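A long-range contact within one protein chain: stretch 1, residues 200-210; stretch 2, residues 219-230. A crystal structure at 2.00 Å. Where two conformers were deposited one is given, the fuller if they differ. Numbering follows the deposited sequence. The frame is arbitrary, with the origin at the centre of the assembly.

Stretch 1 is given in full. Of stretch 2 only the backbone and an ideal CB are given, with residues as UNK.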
# COMPACT_ATOMS: atom_id res chain seq x y z
N GLU A 200 34.68 20.15 -8.57
CA GLU A 200 35.24 21.36 -7.99
C GLU A 200 34.15 22.41 -7.75
O GLU A 200 34.20 23.20 -6.80
CB GLU A 200 36.36 21.93 -8.88
CG GLU A 200 35.89 22.47 -10.23
CD GLU A 200 36.76 23.59 -10.78
OE1 GLU A 200 37.03 23.60 -12.00
OE2 GLU A 200 37.18 24.47 -9.99
N ILE A 201 33.14 22.40 -8.61
CA ILE A 201 31.96 23.22 -8.37
C ILE A 201 31.27 22.73 -7.10
O ILE A 201 30.90 23.52 -6.24
CB ILE A 201 31.02 23.14 -9.55
CG1 ILE A 201 31.71 23.75 -10.78
CG2 ILE A 201 29.70 23.85 -9.22
CD1 ILE A 201 30.92 23.53 -12.06
N ALA A 202 31.08 21.42 -6.99
CA ALA A 202 30.42 20.88 -5.82
C ALA A 202 31.14 21.34 -4.55
O ALA A 202 30.50 21.81 -3.61
CB ALA A 202 30.34 19.36 -5.89
N ASN A 203 32.47 21.23 -4.54
CA ASN A 203 33.26 21.66 -3.37
C ASN A 203 33.14 23.16 -3.06
O ASN A 203 33.05 23.55 -1.89
CB ASN A 203 34.74 21.26 -3.51
CG ASN A 203 34.96 19.74 -3.43
OD1 ASN A 203 34.20 19.00 -2.77
ND2 ASN A 203 36.01 19.27 -4.10
N LYS A 204 33.14 24.00 -4.09
CA LYS A 204 32.89 25.43 -3.92
C LYS A 204 31.53 25.73 -3.28
O LYS A 204 31.43 26.61 -2.44
CB LYS A 204 33.01 26.18 -5.25
CG LYS A 204 34.44 26.39 -5.73
CD LYS A 204 34.50 27.16 -7.05
CE LYS A 204 33.91 26.34 -8.20
NZ LYS A 204 34.20 26.94 -9.52
N ILE A 205 30.50 25.02 -3.70
CA ILE A 205 29.19 25.17 -3.09
C ILE A 205 29.29 24.95 -1.57
O ILE A 205 28.73 25.71 -0.78
CB ILE A 205 28.16 24.17 -3.68
CG1 ILE A 205 27.82 24.53 -5.13
CG2 ILE A 205 26.89 24.10 -2.81
CD1 ILE A 205 26.89 23.51 -5.80
N TYR A 206 30.01 23.90 -1.16
CA TYR A 206 30.10 23.56 0.25
C TYR A 206 31.08 24.44 1.05
O TYR A 206 30.98 24.53 2.28
CB TYR A 206 30.33 22.06 0.45
CG TYR A 206 29.01 21.37 0.38
CD1 TYR A 206 28.32 21.02 1.54
CD2 TYR A 206 28.40 21.15 -0.85
CE1 TYR A 206 27.06 20.42 1.46
CE2 TYR A 206 27.15 20.57 -0.93
CZ TYR A 206 26.49 20.21 0.23
OH TYR A 206 25.26 19.64 0.12
N GLU A 207 31.97 25.12 0.33
CA GLU A 207 32.85 26.08 0.95
C GLU A 207 31.99 27.29 1.30
O GLU A 207 32.17 27.93 2.33
CB GLU A 207 33.96 26.47 -0.03
CG GLU A 207 35.11 27.26 0.56
CD GLU A 207 36.25 27.45 -0.44
OE1 GLU A 207 36.68 28.61 -0.63
OE2 GLU A 207 36.71 26.44 -1.03
N ILE A 208 31.03 27.57 0.43
CA ILE A 208 30.08 28.66 0.63
C ILE A 208 29.11 28.34 1.76
O ILE A 208 28.87 29.16 2.64
CB ILE A 208 29.30 28.92 -0.67
CG1 ILE A 208 30.23 29.51 -1.74
CG2 ILE A 208 28.09 29.82 -0.42
CD1 ILE A 208 29.60 29.62 -3.10
N LEU A 209 28.56 27.14 1.74
CA LEU A 209 27.60 26.75 2.75
C LEU A 209 28.21 26.81 4.15
O LEU A 209 27.59 27.31 5.08
CB LEU A 209 27.04 25.35 2.45
CG LEU A 209 26.09 25.27 1.23
CD1 LEU A 209 25.78 23.81 0.84
CD2 LEU A 209 24.80 26.09 1.47
N ARG A 210 29.44 26.33 4.28
CA ARG A 210 30.12 26.29 5.59
C ARG A 210 30.37 27.66 6.21
O ARG A 210 30.43 27.78 7.43
CB ARG A 210 31.44 25.53 5.48
CG ARG A 210 31.23 24.07 5.70
CD ARG A 210 32.52 23.31 5.81
NE ARG A 210 32.21 21.93 6.16
CZ ARG A 210 33.05 20.91 6.03
NH1 ARG A 210 34.28 21.12 5.57
NH2 ARG A 210 32.66 19.69 6.37
N UNK A 219 20.59 35.83 -1.23
CA UNK A 219 22.00 36.08 -1.54
C UNK A 219 22.77 34.76 -1.59
O UNK A 219 23.72 34.62 -2.36
CB UNK A 219 22.62 37.02 -0.51
N UNK A 220 22.34 33.78 -0.78
CA UNK A 220 23.02 32.49 -0.73
C UNK A 220 22.75 31.75 -2.04
O UNK A 220 23.62 31.05 -2.56
CB UNK A 220 22.56 31.67 0.47
N UNK A 221 21.54 31.91 -2.56
CA UNK A 221 21.16 31.27 -3.80
C UNK A 221 22.05 31.84 -4.92
O UNK A 221 22.60 31.11 -5.73
CB UNK A 221 19.67 31.48 -4.10
N UNK A 222 22.21 33.16 -4.92
CA UNK A 222 23.05 33.81 -5.93
C UNK A 222 24.50 33.34 -5.86
O UNK A 222 25.14 33.20 -6.89
CB UNK A 222 22.99 35.33 -5.76
N UNK A 223 25.01 33.11 -4.66
CA UNK A 223 26.39 32.65 -4.51
C UNK A 223 26.56 31.23 -5.03
O UNK A 223 27.53 30.93 -5.72
CB UNK A 223 26.82 32.72 -3.04
N UNK A 224 25.61 30.37 -4.70
CA UNK A 224 25.61 29.01 -5.20
C UNK A 224 25.47 28.95 -6.74
O UNK A 224 26.20 28.22 -7.40
CB UNK A 224 24.48 28.22 -4.54
N UNK A 225 24.56 29.73 -7.29
CA UNK A 225 24.40 29.78 -8.74
C UNK A 225 25.62 30.36 -9.45
O UNK A 225 25.88 30.06 -10.60
CB UNK A 225 23.16 30.60 -9.10
N UNK A 226 26.41 31.17 -8.75
CA UNK A 226 27.56 31.76 -9.39
C UNK A 226 28.73 30.77 -9.53
O UNK A 226 29.72 31.07 -10.18
CB UNK A 226 28.00 32.99 -8.60
N UNK A 227 28.60 29.58 -8.94
CA UNK A 227 29.64 28.57 -9.08
C UNK A 227 29.45 27.82 -10.38
O UNK A 227 30.32 27.06 -10.80
CB UNK A 227 29.63 27.60 -7.89
N UNK A 228 28.27 27.99 -10.99
CA UNK A 228 27.92 27.23 -12.17
C UNK A 228 26.92 26.13 -11.92
O UNK A 228 26.36 25.56 -12.85
CB UNK A 228 29.19 26.63 -12.78
N UNK A 229 26.69 25.82 -10.64
CA UNK A 229 25.59 24.95 -10.26
C UNK A 229 24.25 25.68 -10.49
O UNK A 229 24.22 26.90 -10.60
CB UNK A 229 25.73 24.51 -8.80
N UNK A 230 23.14 24.93 -10.56
CA UNK A 230 21.80 25.54 -10.60
C UNK A 230 20.95 25.09 -9.43
O UNK A 230 20.56 23.93 -9.32
CB UNK A 230 21.09 25.20 -11.91

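Stretch 1 is a helix, and the helical part of stretch 2 runs back along it at 155°, with axes 9.7 Å apart at closest approach. Ile-201, Ile-205, Ile-208 and Leu-209 give the second stretch an apolar surface, flanked by Lys-204.

At 219, 221 and 222 no atom of stretch 1 lies within 5.5 Å of the ideal CB, so helix-compatible polar side chains fit as well as any; the residues are Glu-219, Thr-221 and Asn-222. Position 220 points sideways with the same free radius, so only a longer side chain could reach Ile-208 and Leu-209, and an apolar one would suit them. It is Leu-220, chi1 174° (t), whose CD1 lies 3.6 Å from Ile-208 CG2 and whose CD2 lies 4.2 Å from Leu-209 CD2.

At 223 the CB points toward stretch 1, 4.1 Å from Ile-208 CG2. An aliphatic stem suits this, whether it ends apolar or carries a charge outward. Lys-223 does the latter: its CB packs on the isoleucine while its end leads away.

The CB of 224 points sideways, 5.0 Å from Ile-205 CG1, with Ile-208 and Leu-209 also near; a mid-sized aliphatic such as Val, Leu or Ile would fit. Ile-224 places CG2 4.3 Å from Ile-205 CG1 and CD1 4.0 Å from Leu-209 CD2.

Position 225 points away and 226 sideways, both beyond reach, so small polar residues are reasonable. Asn-225 begins a type I turn ending at 228, and Ser-226 OG donates to Lys-223 O at 2.9 Å.

The CB at 227 points toward stretch 1, 4.0 Å from Ile-201 CG2 and 4.5 Å from both Lys-204 CE and Ile-205 CG1. A small or beta-branched side chain suits so close a setting. Thr-227 (chi1 71°, p) sets its CG2 3.7 Å from Ile-208 CD1, while its OG1, 3.3 Å from Ile-201 CG2, finds its polar partners within its own stretch: it donates to Ile-224 O at 2.8 Å and accepts from the backbone N of 229 at 3.2 Å.

At 228, phi/psi of 105/-13 would jam a CB against the preceding carbonyl O, which calls for glycine; that CB would also lie 3.6 Å from Ile-201 CD1. Gly-228 is the first residue to leave helical angles.

Position 229 points toward stretch 1, its CB already a tight 3.4 Å from Ile-205 CD1 and 4.0 Å from Ile-201 CG2. A small apolar side chain is favoured, and Ala-229 makes both contacts with its methyl.

Position 230, in extended geometry, points away and tolerates many residues; it is Lys-230.

Stretch 2 219-230: ELTNKINSTGAK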
# COMPACT_ATOMS: atom_id res chain seq x y z
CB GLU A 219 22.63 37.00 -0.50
CG GLU A 219 22.21 38.45 -0.62
CD GLU A 219 22.85 39.32 0.45
OE1 GLU A 219 23.53 38.76 1.34
OE2 GLU A 219 22.65 40.56 0.41
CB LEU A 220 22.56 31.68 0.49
CG LEU A 220 23.06 30.23 0.63
CD1 LEU A 220 24.58 30.17 0.45
CD2 LEU A 220 22.66 29.64 2.00
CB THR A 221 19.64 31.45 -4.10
OG1 THR A 221 18.87 30.75 -3.11
CG2 THR A 221 19.28 30.87 -5.46
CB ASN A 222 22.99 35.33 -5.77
CG ASN A 222 21.62 35.90 -6.09
OD1 ASN A 222 20.78 35.23 -6.70
ND2 ASN A 222 21.38 37.14 -5.66
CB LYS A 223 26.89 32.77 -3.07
CG LYS A 223 27.19 34.20 -2.68
CD LYS A 223 26.71 34.49 -1.28
CE LYS A 223 27.76 34.12 -0.25
NZ LYS A 223 28.13 35.32 0.53
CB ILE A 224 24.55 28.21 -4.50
CG1 ILE A 224 25.00 27.98 -3.06
CG2 ILE A 224 24.25 26.91 -5.24
CD1 ILE A 224 23.91 27.46 -2.18
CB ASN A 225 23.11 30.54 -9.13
CG ASN A 225 21.84 29.74 -8.84
OD1 ASN A 225 21.88 28.51 -8.66
ND2 ASN A 225 20.70 30.43 -8.79
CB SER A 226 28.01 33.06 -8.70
OG SER A 226 28.74 32.78 -7.53
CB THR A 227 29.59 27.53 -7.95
OG1 THR A 227 28.42 26.71 -8.11
CG2 THR A 227 29.54 28.23 -6.57
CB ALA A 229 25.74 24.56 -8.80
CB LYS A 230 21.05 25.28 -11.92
CG LYS A 230 21.44 26.27 -13.03
CD LYS A 230 21.28 25.68 -14.42
CE LYS A 230 21.72 26.68 -15.49
NZ LYS A 230 22.54 26.05 -16.57
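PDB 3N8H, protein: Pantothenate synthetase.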